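Local coordinates for protein MmeI (Methylophilus methylotrophus, PDB 5HR4) that is a Type IIL restriction-modification enzyme that probably methylates the exocyclic amino group of adenine in DNA, using S-adenosyl-L-methionine, at residues Leu324-Leu328 / Phe329-Leu333. Numbering follows the deposited sequence.
Sequences LIKPL and FLDEL
The F329 ring lies with one face over I325, and I325 O sits 4.0 Å above the ring plane, over its centre. The same ring meets the I325 side chain at its far end: F329 CZ is 3.6 Å from I325 CB, and F329 CE1 is 3.9 Å from I325 CG2. At the near end, F329 CD1 comes 3.8 Å from L328 CB. F329 CG stands between its backbone N and carbonyl carbon (chi1 51°), which turns the ring back over the preceding turn. The ring also meets those of F359 and F477, with planes inclined at roughly 55° and 45°.

The other flat group is the D331 carboxylate. D331 OD1 takes K326 NZ on the syn lone pair, at 2.6 Å, in a salt bridge. The lysine chain bends at chi3 and chi4 to bring the ammonium there. An asparagine in place of D331 would probably leave the K326 ammonium without the negative charge it pairs with.

F329 N at 3.1 Å and L330 N at 2.9 Å both donate to I325 O, so one carbonyl serves two N-H groups. D331 N reaches K326 O at 3.0 Å. The bonds to L330 and D331 span five residues, and P327 N has no hydrogen to bond the turn before. This is a wide pi-type turn at a proline kink in helix 318-340. I325, L328 and F329 pack there on strand 477-480, and L328 also on strand 532-538, so the helix packs on the middle of the mixed sheet of the Rossmann-like methyltransferase fold.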
ATOM      1  N   LEU A 324     -12.467  -2.282  -6.364  1.00 29.58           N
ATOM      2  CA  LEU A 324     -12.795  -2.918  -5.100  1.00 28.43           C
ATOM      3  C   LEU A 324     -14.304  -2.977  -4.849  1.00 28.27           C
ATOM      4  O   LEU A 324     -14.818  -4.020  -4.417  1.00 27.39           O
ATOM      5  CB  LEU A 324     -12.072  -2.194  -3.968  1.00 27.87           C
ATOM      6  CG  LEU A 324     -12.159  -2.782  -2.565  1.00 26.68           C
ATOM      7  CD1 LEU A 324     -10.970  -2.283  -1.833  1.00 30.33           C
ATOM      8  CD2 LEU A 324     -13.427  -2.353  -1.828  1.00 25.74           C
ATOM      9  N   ILE A 325     -15.043  -1.899  -5.129  1.00 25.76           N
ATOM     10  CA  ILE A 325     -16.479  -1.945  -4.857  1.00 28.15           C
ATOM     11  C   ILE A 325     -17.291  -2.640  -5.952  1.00 28.32           C
ATOM     12  O   ILE A 325     -18.430  -3.054  -5.683  1.00 31.58           O
ATOM     13  CB  ILE A 325     -17.056  -0.539  -4.609  1.00 28.78           C
ATOM     14  CG1 ILE A 325     -16.990   0.310  -5.880  1.00 27.84           C
ATOM     15  CG2 ILE A 325     -16.345   0.144  -3.414  1.00 29.07           C
ATOM     16  CD1 ILE A 325     -17.499   1.731  -5.711  1.00 25.39           C
ATOM     17  N   LYS A 326     -16.782  -2.777  -7.179  1.00 27.61           N
ATOM     18  CA  LYS A 326     -17.593  -3.465  -8.191  1.00 31.11           C
ATOM     19  C   LYS A 326     -17.812  -4.925  -7.823  1.00 29.11           C
ATOM     20  O   LYS A 326     -18.977  -5.349  -7.749  1.00 28.92           O
ATOM     21  CB  LYS A 326     -16.975  -3.331  -9.590  1.00 28.73           C
ATOM     22  CG  LYS A 326     -17.127  -1.954 -10.253  1.00 26.46           C
ATOM     23  CD  LYS A 326     -16.199  -1.835 -11.478  1.00 25.56           C
ATOM     24  CE  LYS A 326     -16.965  -1.889 -12.802  1.00 32.96           C
ATOM     25  NZ  LYS A 326     -17.863  -3.077 -12.858  1.00 30.67           N
ATOM     26  N   PRO A 327     -16.775  -5.727  -7.543  1.00 30.56           N
ATOM     27  CA  PRO A 327     -17.030  -7.086  -7.045  1.00 26.94           C
ATOM     28  C   PRO A 327     -17.654  -7.119  -5.663  1.00 26.62           C
ATOM     29  O   PRO A 327     -18.415  -8.046  -5.375  1.00 29.75           O
ATOM     30  CB  PRO A 327     -15.637  -7.738  -7.033  1.00 28.42           C
ATOM     31  CG  PRO A 327     -14.740  -6.795  -7.755  1.00 30.14           C
ATOM     32  CD  PRO A 327     -15.330  -5.442  -7.607  1.00 29.78           C
ATOM     33  N   LEU A 328     -17.360  -6.163  -4.784  1.00 29.23           N
ATOM     34  CA  LEU A 328     -17.868  -6.279  -3.418  1.00 29.55           C
ATOM     35  C   LEU A 328     -19.390  -6.213  -3.390  1.00 27.67           C
ATOM     36  O   LEU A 328     -20.047  -7.070  -2.786  1.00 30.08           O
ATOM     37  CB  LEU A 328     -17.266  -5.203  -2.512  1.00 30.09           C
ATOM     38  CG  LEU A 328     -17.467  -5.436  -0.999  1.00 29.78           C
ATOM     39  CD1 LEU A 328     -16.976  -6.828  -0.562  1.00 28.81           C
ATOM     40  CD2 LEU A 328     -16.816  -4.335  -0.146  1.00 26.43           C
ATOM     41  N   PHE A 329     -19.977  -5.216  -4.047  1.00 25.84           N
ATOM     42  CA  PHE A 329     -21.434  -5.156  -4.061  1.00 28.49           C
ATOM     43  C   PHE A 329     -22.000  -4.601  -5.360  1.00 30.99           C
ATOM     44  O   PHE A 329     -23.065  -5.044  -5.794  1.00 32.54           O
ATOM     45  CB  PHE A 329     -21.952  -4.313  -2.887  1.00 24.20           C
ATOM     46  CG  PHE A 329     -21.302  -2.972  -2.782  1.00 29.18           C
ATOM     47  CD1 PHE A 329     -20.164  -2.799  -2.014  1.00 27.90           C
ATOM     48  CD2 PHE A 329     -21.825  -1.882  -3.448  1.00 31.20           C
ATOM     49  CE1 PHE A 329     -19.548  -1.566  -1.924  1.00 28.10           C
ATOM     50  CE2 PHE A 329     -21.226  -0.646  -3.356  1.00 28.44           C
ATOM     51  CZ  PHE A 329     -20.073  -0.490  -2.593  1.00 28.59           C
ATOM     52  N   LEU A 330     -21.296  -3.648  -5.984  1.00 29.66           N
ATOM     53  CA  LEU A 330     -21.927  -2.758  -6.955  1.00 26.68           C
ATOM     54  C   LEU A 330     -22.415  -3.526  -8.174  1.00 34.25           C
ATOM     55  O   LEU A 330     -23.588  -3.420  -8.551  1.00 35.81           O
ATOM     56  CB  LEU A 330     -20.959  -1.641  -7.353  1.00 27.80           C
ATOM     57  CG  LEU A 330     -21.531  -0.582  -8.308  1.00 23.58           C
ATOM     58  CD1 LEU A 330     -22.830  -0.052  -7.794  1.00 29.06           C
ATOM     59  CD2 LEU A 330     -20.573   0.560  -8.580  1.00 20.35           C
ATOM     60  N   ASP A 331     -21.541  -4.321  -8.796  1.00 29.99           N
ATOM     61  CA  ASP A 331     -21.972  -5.081  -9.963  1.00 27.27           C
ATOM     62  C   ASP A 331     -23.218  -5.909  -9.654  1.00 33.26           C
ATOM     63  O   ASP A 331     -24.155  -5.954 -10.464  1.00 35.79           O
ATOM     64  CB  ASP A 331     -20.854  -5.989 -10.477  1.00 27.14           C
ATOM     65  CG  ASP A 331     -19.711  -5.216 -11.147  1.00 33.91           C
ATOM     66  OD1 ASP A 331     -19.924  -4.031 -11.508  1.00 35.82           O
ATOM     67  OD2 ASP A 331     -18.598  -5.798 -11.324  1.00 31.29           O
ATOM     68  N   GLU A 332     -23.265  -6.569  -8.489  1.00 29.41           N
ATOM     69  CA  GLU A 332     -24.446  -7.390  -8.223  1.00 31.76           C
ATOM     70  C   GLU A 332     -25.687  -6.526  -8.101  1.00 32.17           C
ATOM     71  O   GLU A 332     -26.776  -6.949  -8.505  1.00 38.57           O
ATOM     72  CB  GLU A 332     -24.274  -8.256  -6.974  1.00 26.38           C
ATOM     73  N   LEU A 333     -25.535  -5.294  -7.613  1.00 30.16           N
ATOM     74  CA  LEU A 333     -26.675  -4.386  -7.535  1.00 30.01           C
ATOM     75  C   LEU A 333     -27.182  -3.973  -8.916  1.00 29.44           C
ATOM     76  O   LEU A 333     -28.363  -3.642  -9.064  1.00 32.15           O
ATOM     77  CB  LEU A 333     -26.309  -3.150  -6.717  1.00 29.27           C
ATOM     78  CG  LEU A 333     -26.118  -3.373  -5.217  1.00 30.63           C
ATOM     79  CD1 LEU A 333     -25.783  -2.056  -4.558  1.00 30.87           C
ATOM     80  CD2 LEU A 333     -27.369  -3.974  -4.596  1.00 30.08           C
TER